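Long-range contacts in tail component (Lactobacillus phage J-1, PDB 5LY8), which probably serves, through this second carbohydrate-binding module of the phage's evolved distal tail protein, to recognise sugars on the surface of the host cell: residues G44-F54 against N71-S79; N135-T143 against F154-D165. All coordinates share one frame; numbering follows the deposited sequence. Where two conformers were deposited one is given.

Contact 1: G44-F54 against N71-S79; sequences GNDANVQSGPF and NYWNGPSMS
Val49 and Gln50 pair with Asn74 and Gly75 as two parallel bridges, a very short ladder added to the mixed sheet of this module, which is of the concanavalin-like beta-sandwich type. Val49 N donates to Trp73 O at 2.9 Å. Gly75 N returns a longer bond to Val49 O. Ser51 N then donates to Gly75 O. Farther back, Asp46 N donates to Asn71 O. A water donates to Asp46 O and Asn48 OD1 and accepts from Trp73 N. Asn48 ND2 donates to Thr36 OG1 and Phe38 O.

The side chain of Gln50 can be followed outward. CB lies 3.7 Å from Ser77 OG. CG stands beside the backbone N (chi1 -58°), and it runs past Ser77 CB and OG. The extended chain carries CD onward along the same serine. OE1 ends the path: it accepts from Ser77 OG at 2.6 Å, in the carbonyl plane and on a lone pair. Gly34 N is a second donor to this oxygen.

On the face that carries Asn74, the CG2 branch of Val49 rests against CE1 of Tyr72 at 3.6 Å, while CG1 lies alongside the Asn74 side chain. After the bridges, Pro76 CB sits over one face of the Phe54 ring in a CH-pi contact, 4.0 Å from the ring centroid. Met78 CE touches Phe54 CD2. At the other end, Asn71 ND2 donates to Gly44 O at 2.9 Å, using a lone pair of the Gly44 carbonyl.

Contact 2: N135-T143 against F154-D165; sequences NDQWVFSGT and FFDLLPRNYYRD. With MG (magnesium ion), chain B.
Phe140 and Asp156 form a hydrogen-bonded antiparallel pair, with Phe140 N to Asp156 O at 2.9 Å and Asp156 N to Phe140 O at 2.8 Å. Beyond it the ladder slackens. Gly142 N to Phe154 O is weak. Near the other end, Trp138 O accepts from both Leu158 N and Gln137 NE2. The same NE2 donates to Leu158 O from above its carbonyl plane. In this conformer, one of two, the Gln137 amide bridges the two backbones.

Aromatic and apolar contacts lie on both sides of the hairpin. Phe154 turns its edge to the face of Phe140, with CE2 over the ring centre and the planes at 62°. Its CG lies between the backbone N and carbonyl carbon (chi1 61°), which lays one ring face against Gly142 N. On the other side, Val139 CG1 stands over the centre of the Phe155 ring, 3.5 Å from the centroid. Leu157 CD2 touches Val139 CG2 and Gln137 CG.

Charged groups form a salt-bridge network around Arg160. In one Asp136 conformer, its OD2 is held by Arg160 NE and NH2, side-on and in the guanidinium plane, with NE at 2.9 Å. NH1 and NH2 grip Asp165 OD1 end-on. Thr104 N is another donor to that oxygen. NH1 also donates to Tyr163 O. The bent arginine chain lies over one face of Trp138: CD meets the five-membered ring in a CH-pi contact, and CZ makes a cation-pi contact with the six-membered ring at 4.7 Å.

Asn135 O binds magnesium at 2.4 Å, with Ala106, Glu108, Asp130 and Ser132 among the other ligands. This is a beta hairpin, strands 138-144 and 151-158, whose first strand follows a loop supplying part of a magnesium site.

Overall arrangement
Contact 1 comes first along the chain and closes before contact 2 opens. Both belong to the same mixed sheet, yet they do not touch: their centres are 22 Å apart and their nearest atoms about 10 Å. Strand 73-81 leads through 208-216, 110-118 and 121-130 to the hairpin of contact 2. A magnesium ion sits at the contact 2 end. Asn135 is a direct ligand, whereas the side chain of Trp73 in contact 1 is about 9 Å from that same ion and about 7 Å from the side chain of Asp130. Trp138 approaches Asp130 more closely, about 4 Å between side chains. A second magnesium site, with Asp21, Gly59 and Gln227, is separate.

Contact 1: G44-F54 against N71-S79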
loop_
_atom_site.group_PDB
_atom_site.type_symbol
_atom_site.label_atom_id
_atom_site.label_comp_id
_atom_site.label_asym_id
_atom_site.label_seq_id
_atom_site.Cartn_x
_atom_site.Cartn_y
_atom_site.Cartn_z
ATOM N N GLY A 44 -1.249 9.409 19.569
ATOM C CA GLY A 44 -0.526 10.501 20.206
ATOM C C GLY A 44 0.454 11.211 19.294
ATOM O O GLY A 44 1.340 11.928 19.765
ATOM N N ASN A 45 0.302 11.028 17.981
ATOM C CA ASN A 45 1.199 11.639 17.006
ATOM C C ASN A 45 0.551 12.835 16.338
ATOM O O ASN A 45 -0.676 12.977 16.306
ATOM C CB ASN A 45 1.595 10.608 15.936
ATOM C CG ASN A 45 2.392 9.446 16.505
ATOM O OD1 ASN A 45 3.340 9.601 17.324
ATOM N ND2 ASN A 45 2.059 8.266 16.095
ATOM N N ASP A 46 1.399 13.661 15.714
ATOM C CA ASP A 46 0.909 14.759 14.897
ATOM C C ASP A 46 0.638 14.230 13.484
ATOM O O ASP A 46 0.953 13.066 13.154
ATOM C CB ASP A 46 1.896 15.925 14.933
ATOM C CG ASP A 46 1.979 16.521 16.334
ATOM O OD1 ASP A 46 0.923 16.605 17.008
ATOM O OD2 ASP A 46 3.102 16.785 16.791
ATOM N N ALA A 47 0.022 15.068 12.641
ATOM C CA ALA A 47 -0.418 14.650 11.329
ATOM C C ALA A 47 0.659 14.034 10.467
ATOM O O ALA A 47 1.770 14.532 10.396
ATOM C CB ALA A 47 -1.082 15.816 10.587
ATOM N N ASN A 48 0.265 12.987 9.727
ATOM C CA ASN A 48 1.148 12.345 8.751
ATOM C C ASN A 48 1.628 13.362 7.714
ATOM O O ASN A 48 0.831 14.196 7.260
ATOM C CB ASN A 48 0.372 11.257 8.012
ATOM C CG ASN A 48 -0.177 10.175 8.910
ATOM O OD1 ASN A 48 0.393 9.887 9.971
ATOM N ND2 ASN A 48 -1.282 9.556 8.487
ATOM N N VAL A 49 2.877 13.245 7.280
ATOM C CA VAL A 49 3.431 14.129 6.251
ATOM C C VAL A 49 3.886 13.313 5.057
ATOM O O VAL A 49 4.507 12.251 5.206
ATOM C CB VAL A 49 4.554 15.030 6.818
ATOM C CG1 VAL A 49 5.190 15.879 5.704
ATOM C CG2 VAL A 49 3.993 15.955 7.902
ATOM N N GLN A 50 3.584 13.832 3.867
ATOM C CA GLN A 50 4.026 13.266 2.602
ATOM C C GLN A 50 5.013 14.269 2.020
ATOM O O GLN A 50 4.614 15.375 1.656
ATOM C CB GLN A 50 2.838 13.099 1.639
ATOM C CG GLN A 50 1.725 12.218 2.197
ATOM C CD GLN A 50 0.477 12.262 1.362
ATOM O OE1 GLN A 50 0.470 11.880 0.193
ATOM N NE2 GLN A 50 -0.615 12.731 1.956
ATOM N N SER A 51 6.307 13.936 2.050
ATOM C CA SER A 51 7.337 14.845 1.539
ATOM C C SER A 51 8.544 14.069 1.106
ATOM O O SER A 51 8.773 12.950 1.550
ATOM C CB SER A 51 7.716 15.865 2.603
ATOM O OG SER A 51 8.583 15.299 3.565
ATOM N N GLY A 52 9.357 14.718 0.303
ATOM C CA GLY A 52 10.606 14.146 -0.153
ATOM C C GLY A 52 10.499 13.398 -1.464
ATOM O O GLY A 52 9.415 13.156 -1.984
ATOM N N PRO A 53 11.656 13.017 -2.014
ATOM C CA PRO A 53 11.685 12.391 -3.336
ATOM C C PRO A 53 11.788 10.869 -3.309
ATOM O O PRO A 53 12.075 10.250 -2.285
ATOM C CB PRO A 53 12.986 12.968 -3.922
ATOM C CG PRO A 53 13.883 13.021 -2.758
ATOM C CD PRO A 53 13.018 13.345 -1.543
ATOM N N PHE A 54 11.639 10.286 -4.492
ATOM C CA PHE A 54 12.027 8.920 -4.789
ATOM C C PHE A 54 13.224 9.022 -5.708
ATOM O O PHE A 54 13.187 9.819 -6.654
ATOM C CB PHE A 54 10.950 8.176 -5.577
ATOM C CG PHE A 54 9.686 7.895 -4.811
ATOM C CD1 PHE A 54 9.535 6.708 -4.102
ATOM C CD2 PHE A 54 8.629 8.800 -4.831
ATOM C CE1 PHE A 54 8.360 6.457 -3.384
ATOM C CE2 PHE A 54 7.458 8.549 -4.126
ATOM C CZ PHE A 54 7.323 7.373 -3.418
ATOM N N ASN A 71 7.261 14.367 15.956
ATOM C CA ASN A 71 6.241 13.502 16.533
ATOM C C ASN A 71 5.312 13.023 15.407
ATOM O O ASN A 71 4.106 12.888 15.623
ATOM C CB ASN A 71 5.462 14.209 17.657
ATOM C CG ASN A 71 4.505 13.274 18.370
ATOM O OD1 ASN A 71 4.751 12.065 18.487
ATOM N ND2 ASN A 71 3.405 13.825 18.853
ATOM N N TYR A 72 5.861 12.742 14.211
ATOM C CA TYR A 72 5.010 12.279 13.115
ATOM C C TYR A 72 5.763 11.421 12.136
ATOM O O TYR A 72 6.987 11.481 12.054
ATOM C CB TYR A 72 4.306 13.449 12.386
ATOM C CG TYR A 72 5.225 14.547 11.890
ATOM C CD1 TYR A 72 5.890 14.429 10.673
ATOM C CD2 TYR A 72 5.394 15.724 12.613
ATOM C CE1 TYR A 72 6.719 15.444 10.199
ATOM C CE2 TYR A 72 6.207 16.755 12.139
ATOM C CZ TYR A 72 6.878 16.603 10.938
ATOM O OH TYR A 72 7.672 17.614 10.436
ATOM N N TRP A 73 4.995 10.654 11.367
ATOM C CA TRP A 73 5.503 9.849 10.261
ATOM C C TRP A 73 5.637 10.756 9.034
ATOM O O TRP A 73 4.713 11.526 8.723
ATOM C CB TRP A 73 4.525 8.702 9.962
ATOM C CG TRP A 73 4.480 7.652 11.026
ATOM C CD1 TRP A 73 3.727 7.667 12.168
ATOM C CD2 TRP A 73 5.328 6.491 11.110
ATOM N NE1 TRP A 73 4.039 6.570 12.959
ATOM C CE2 TRP A 73 5.000 5.820 12.307
ATOM C CE3 TRP A 73 6.304 5.930 10.255
ATOM C CZ2 TRP A 73 5.641 4.630 12.692
ATOM C CZ3 TRP A 73 6.918 4.741 10.628
ATOM C CH2 TRP A 73 6.578 4.099 11.827
ATOM N N ASN A 74 6.786 10.670 8.368
ATOM C CA ASN A 74 7.053 11.505 7.196
ATOM C C ASN A 74 7.831 10.723 6.144
ATOM O O ASN A 74 8.838 10.086 6.467
ATOM C CB ASN A 74 7.854 12.750 7.618
ATOM C CG ASN A 74 8.090 13.751 6.516
ATOM O OD1 ASN A 74 7.603 13.612 5.387
ATOM N ND2 ASN A 74 8.769 14.845 6.873
ATOM N N GLY A 75 7.345 10.718 4.906
ATOM C CA GLY A 75 8.095 10.139 3.803
ATOM C C GLY A 75 7.371 10.428 2.513
ATOM O O GLY A 75 6.278 11.007 2.527
ATOM N N PRO A 76 7.966 10.018 1.402
ATOM C CA PRO A 76 7.381 10.330 0.094
ATOM C C PRO A 76 6.159 9.513 -0.252
ATOM O O PRO A 76 6.030 8.370 0.190
ATOM C CB PRO A 76 8.525 10.031 -0.884
ATOM C CG PRO A 76 9.319 9.000 -0.202
ATOM C CD PRO A 76 9.272 9.344 1.273
ATOM N N SER A 77 5.279 10.106 -1.047
ATOM C CA SER A 77 4.141 9.402 -1.594
ATOM C C SER A 77 4.006 9.648 -3.070
ATOM O O SER A 77 4.476 10.680 -3.604
ATOM C CB SER A 77 2.845 9.765 -0.882
ATOM O OG SER A 77 2.364 11.007 -1.372
ATOM N N MET A 78 3.312 8.723 -3.727
ATOM C CA MET A 78 2.995 8.796 -5.144
ATOM C C MET A 78 1.545 8.375 -5.284
ATOM O O MET A 78 1.110 7.422 -4.622
ATOM C CB MET A 78 3.924 7.885 -5.936
ATOM C CG MET A 78 3.776 8.039 -7.441
ATOM S SD MET A 78 4.992 7.093 -8.368
ATOM C CE MET A 78 6.474 8.012 -7.955
ATOM N N SER A 79 0.791 9.091 -6.137
ATOM C CA SER A 79 -0.634 8.829 -6.313
ATOM C C SER A 79 -1.020 8.908 -7.763
ATOM O O SER A 79 -0.384 9.614 -8.534
ATOM C CB SER A 79 -1.458 9.875 -5.558
ATOM O OG SER A 79 -1.204 9.809 -4.167
HETATM O O HOH W 1 2.175 10.783 11.955
HETATM O O HOH W 2 3.780 16.839 19.363
#

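Contact 2: N135-T143 against F154-D165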
loop_
_atom_site.group_PDB
_atom_site.type_symbol
_atom_site.label_atom_id
_atom_site.label_comp_id
_atom_site.label_asym_id
_atom_site.label_seq_id
_atom_site.Cartn_x
_atom_site.Cartn_y
_atom_site.Cartn_z
ATOM N N ASN A 135 13.014 -3.743 18.490
ATOM C CA ASN A 135 12.480 -5.054 18.129
ATOM C C ASN A 135 12.461 -5.114 16.601
ATOM O O ASN A 135 12.262 -4.077 15.955
ATOM C CB ASN A 135 11.015 -5.130 18.665
ATOM C CG ASN A 135 10.385 -6.488 18.768
ATOM O OD1 ASN A 135 11.040 -7.511 18.563
ATOM N ND2 ASN A 135 9.105 -6.519 19.165
ATOM N N ASP A 136 12.663 -6.282 15.991
ATOM C CA ASP A 136 12.627 -6.362 14.520
ATOM C C ASP A 136 11.325 -7.019 14.040
ATOM O O ASP A 136 11.230 -7.645 12.968
ATOM C CB ASP A 136 13.906 -7.007 13.970
ATOM C CG ASP A 136 13.901 -8.500 13.882
ATOM O OD1 ASP A 136 13.320 -9.135 14.783
ATOM O OD2 ASP A 136 14.430 -9.028 12.871
ATOM N N GLN A 137 10.317 -6.896 14.861
ATOM C CA GLN A 137 9.046 -7.418 14.491
ATOM C C GLN A 137 8.420 -6.477 13.438
ATOM O O GLN A 137 8.416 -5.239 13.571
ATOM C CB GLN A 137 8.162 -7.487 15.735
ATOM C CG GLN A 137 6.823 -8.164 15.504
ATOM C CD GLN A 137 6.955 -9.584 15.051
ATOM O OE1 GLN A 137 7.443 -10.448 15.779
ATOM N NE2 GLN A 137 6.572 -9.834 13.813
ATOM N N TRP A 138 7.927 -7.078 12.377
ATOM C CA TRP A 138 7.109 -6.328 11.468
ATOM C C TRP A 138 5.671 -6.859 11.454
ATOM O O TRP A 138 5.399 -7.997 11.844
ATOM C CB TRP A 138 7.733 -6.124 10.116
ATOM C CG TRP A 138 8.246 -7.321 9.411
ATOM C CD1 TRP A 138 7.851 -8.621 9.598
ATOM C CD2 TRP A 138 9.068 -7.321 8.250
ATOM N NE1 TRP A 138 8.414 -9.426 8.638
ATOM C CE2 TRP A 138 9.181 -8.653 7.805
ATOM C CE3 TRP A 138 9.738 -6.323 7.548
ATOM C CZ2 TRP A 138 9.905 -9.003 6.647
ATOM C CZ3 TRP A 138 10.486 -6.666 6.439
ATOM C CH2 TRP A 138 10.587 -7.999 6.004
ATOM N N VAL A 139 4.750 -5.965 11.128
ATOM C CA VAL A 139 3.321 -6.218 11.196
ATOM C C VAL A 139 2.703 -5.903 9.839
ATOM O O VAL A 139 2.973 -4.868 9.264
ATOM C CB VAL A 139 2.650 -5.346 12.296
ATOM C CG1 VAL A 139 1.136 -5.546 12.300
ATOM C CG2 VAL A 139 3.197 -5.664 13.695
ATOM N N PHE A 140 1.826 -6.794 9.391
ATOM C CA PHE A 140 1.038 -6.652 8.179
ATOM C C PHE A 140 -0.393 -6.373 8.619
ATOM O O PHE A 140 -0.946 -7.130 9.411
ATOM C CB PHE A 140 1.148 -7.966 7.409
ATOM C CG PHE A 140 0.231 -8.254 6.258
ATOM C CD1 PHE A 140 0.016 -7.309 5.269
ATOM C CD2 PHE A 140 -0.337 -9.507 6.113
ATOM C CE1 PHE A 140 -0.789 -7.611 4.161
ATOM C CE2 PHE A 140 -1.148 -9.804 5.019
ATOM C CZ PHE A 140 -1.368 -8.852 4.050
ATOM N N SER A 141 -0.961 -5.253 8.148
ATOM C CA SER A 141 -2.332 -4.883 8.509
ATOM C C SER A 141 -3.153 -4.535 7.308
ATOM O O SER A 141 -2.617 -4.122 6.272
ATOM C CB SER A 141 -2.348 -3.748 9.537
ATOM O OG SER A 141 -1.942 -2.503 8.976
ATOM N N GLY A 142 -4.458 -4.705 7.438
ATOM C CA GLY A 142 -5.389 -4.337 6.392
ATOM C C GLY A 142 -6.521 -3.561 6.997
ATOM O O GLY A 142 -7.094 -4.008 7.994
ATOM N N THR A 143 -6.834 -2.411 6.411
ATOM C CA THR A 143 -7.894 -1.526 6.884
ATOM C C THR A 143 -8.854 -1.229 5.788
ATOM O O THR A 143 -8.462 -1.073 4.623
ATOM C CB THR A 143 -7.248 -0.202 7.393
ATOM O OG1 THR A 143 -6.339 -0.540 8.450
ATOM C CG2 THR A 143 -8.265 0.780 7.935
ATOM N N PHE A 154 -7.361 -6.738 10.293
ATOM C CA PHE A 154 -6.424 -7.671 10.912
ATOM C C PHE A 154 -5.147 -6.920 11.222
ATOM O O PHE A 154 -4.847 -5.905 10.586
ATOM C CB PHE A 154 -6.128 -8.888 10.001
ATOM C CG PHE A 154 -5.489 -8.505 8.686
ATOM C CD1 PHE A 154 -6.269 -8.196 7.584
ATOM C CD2 PHE A 154 -4.105 -8.465 8.551
ATOM C CE1 PHE A 154 -5.680 -7.840 6.373
ATOM C CE2 PHE A 154 -3.522 -8.082 7.344
ATOM C CZ PHE A 154 -4.313 -7.768 6.265
ATOM N N PHE A 155 -4.384 -7.470 12.142
ATOM C CA PHE A 155 -3.081 -6.995 12.571
ATOM C C PHE A 155 -2.284 -8.275 12.732
ATOM O O PHE A 155 -2.519 -9.028 13.682
ATOM C CB PHE A 155 -3.257 -6.256 13.901
ATOM C CG PHE A 155 -2.030 -5.597 14.497
ATOM C CD1 PHE A 155 -1.055 -6.348 15.145
ATOM C CD2 PHE A 155 -1.901 -4.217 14.491
ATOM C CE1 PHE A 155 0.063 -5.732 15.727
ATOM C CE2 PHE A 155 -0.797 -3.602 15.095
ATOM C CZ PHE A 155 0.171 -4.368 15.717
ATOM N N ASP A 156 -1.407 -8.581 11.777
ATOM C CA ASP A 156 -0.692 -9.855 11.724
ATOM C C ASP A 156 0.769 -9.656 12.032
ATOM O O ASP A 156 1.507 -9.073 11.227
ATOM C CB ASP A 156 -0.875 -10.513 10.328
ATOM C CG ASP A 156 -2.239 -11.128 10.041
ATOM O OD1 ASP A 156 -3.132 -11.065 10.932
ATOM O OD2 ASP A 156 -2.423 -11.657 8.927
ATOM N N LEU A 157 1.197 -10.142 13.204
ATOM C CA LEU A 157 2.604 -10.127 13.612
ATOM C C LEU A 157 3.267 -11.250 12.830
ATOM O O LEU A 157 3.021 -12.432 13.105
ATOM C CB LEU A 157 2.739 -10.355 15.135
ATOM C CG LEU A 157 2.362 -9.134 15.979
ATOM C CD1 LEU A 157 1.687 -9.527 17.271
ATOM C CD2 LEU A 157 3.559 -8.296 16.285
ATOM N N LEU A 158 4.061 -10.894 11.817
ATOM C CA LEU A 158 4.686 -11.824 10.888
ATOM C C LEU A 158 5.883 -12.517 11.529
ATOM O O LEU A 158 6.860 -11.840 11.867
ATOM C CB LEU A 158 5.169 -11.081 9.647
ATOM C CG LEU A 158 4.105 -10.363 8.857
ATOM C CD1 LEU A 158 4.735 -9.672 7.669
ATOM C CD2 LEU A 158 3.003 -11.327 8.402
ATOM N N PRO A 159 5.874 -13.857 11.670
ATOM C CA PRO A 159 7.038 -14.510 12.293
ATOM C C PRO A 159 8.295 -14.281 11.447
ATOM O O PRO A 159 8.317 -14.635 10.265
ATOM C CB PRO A 159 6.627 -15.984 12.374
ATOM C CG PRO A 159 5.524 -16.139 11.365
ATOM C CD PRO A 159 4.805 -14.819 11.340
ATOM N N ARG A 160 9.317 -13.680 12.030
ATOM C CA ARG A 160 10.521 -13.326 11.277
ATOM C C ARG A 160 11.308 -14.465 10.661
ATOM O O ARG A 160 12.028 -14.270 9.750
ATOM C CB ARG A 160 11.421 -12.406 12.089
ATOM C CG ARG A 160 10.910 -10.971 12.095
ATOM C CD ARG A 160 11.275 -10.234 10.808
ATOM N NE ARG A 160 12.645 -9.775 10.759
ATOM C CZ ARG A 160 13.298 -9.529 9.628
ATOM N NH1 ARG A 160 12.731 -9.783 8.456
ATOM N NH2 ARG A 160 14.506 -9.050 9.655
ATOM N N ASN A 161 11.136 -15.671 11.176
ATOM C CA ASN A 161 11.815 -16.817 10.604
ATOM C C ASN A 161 11.259 -17.185 9.257
ATOM O O ASN A 161 11.956 -17.747 8.454
ATOM C CB ASN A 161 11.680 -18.023 11.548
ATOM C CG ASN A 161 12.377 -19.249 11.041
ATOM O OD1 ASN A 161 13.547 -19.208 10.758
ATOM N ND2 ASN A 161 11.635 -20.329 10.887
ATOM N N TYR A 162 9.982 -16.918 9.064
ATOM C CA TYR A 162 9.257 -17.219 7.856
ATOM C C TYR A 162 9.270 -15.976 6.929
ATOM O O TYR A 162 9.541 -16.085 5.785
ATOM C CB TYR A 162 7.826 -17.646 8.199
ATOM C CG TYR A 162 6.907 -18.056 7.059
ATOM C CD1 TYR A 162 6.761 -19.379 6.708
ATOM C CD2 TYR A 162 6.205 -17.137 6.333
ATOM C CE1 TYR A 162 5.947 -19.770 5.660
ATOM C CE2 TYR A 162 5.385 -17.534 5.304
ATOM C CZ TYR A 162 5.257 -18.851 4.968
ATOM O OH TYR A 162 4.417 -19.216 3.956
ATOM N N TYR A 163 8.974 -14.827 7.505
ATOM C CA TYR A 163 8.908 -13.566 6.766
ATOM C C TYR A 163 10.225 -12.858 6.854
ATOM O O TYR A 163 10.406 -11.919 7.633
ATOM C CB TYR A 163 7.760 -12.705 7.281
ATOM C CG TYR A 163 6.428 -13.307 6.942
ATOM C CD1 TYR A 163 5.830 -13.073 5.704
ATOM C CD2 TYR A 163 5.746 -14.098 7.858
ATOM C CE1 TYR A 163 4.591 -13.614 5.386
ATOM C CE2 TYR A 163 4.488 -14.630 7.559
ATOM C CZ TYR A 163 3.918 -14.384 6.319
ATOM O OH TYR A 163 2.700 -14.932 5.996
ATOM N N ARG A 164 11.180 -13.360 6.076
ATOM C CA ARG A 164 12.551 -12.871 6.083
ATOM C C ARG A 164 12.678 -11.621 5.230
ATOM O O ARG A 164 11.810 -11.326 4.398
ATOM C CB ARG A 164 13.507 -13.951 5.518
ATOM C CG ARG A 164 13.627 -15.214 6.392
ATOM C CD ARG A 164 14.321 -16.346 5.637
ATOM N NE ARG A 164 14.995 -17.297 6.528
ATOM C CZ ARG A 164 15.254 -18.568 6.226
ATOM N NH1 ARG A 164 14.875 -19.074 5.058
ATOM N NH2 ARG A 164 15.875 -19.351 7.099
ATOM N N ASP A 165 13.777 -10.897 5.384
ATOM C CA ASP A 165 14.052 -9.774 4.491
ATOM C C ASP A 165 14.003 -10.274 3.033
ATOM O O ASP A 165 14.465 -11.386 2.739
ATOM C CB ASP A 165 15.474 -9.279 4.742
ATOM C CG ASP A 165 15.746 -8.606 6.072
ATOM O OD1 ASP A 165 14.774 -8.349 6.830
ATOM O OD2 ASP A 165 16.916 -8.244 6.311
HETATM MG MG MG B . 12.698 -2.284 14.503
HETATM O O HOH W 3 9.243 -12.984 14.784
#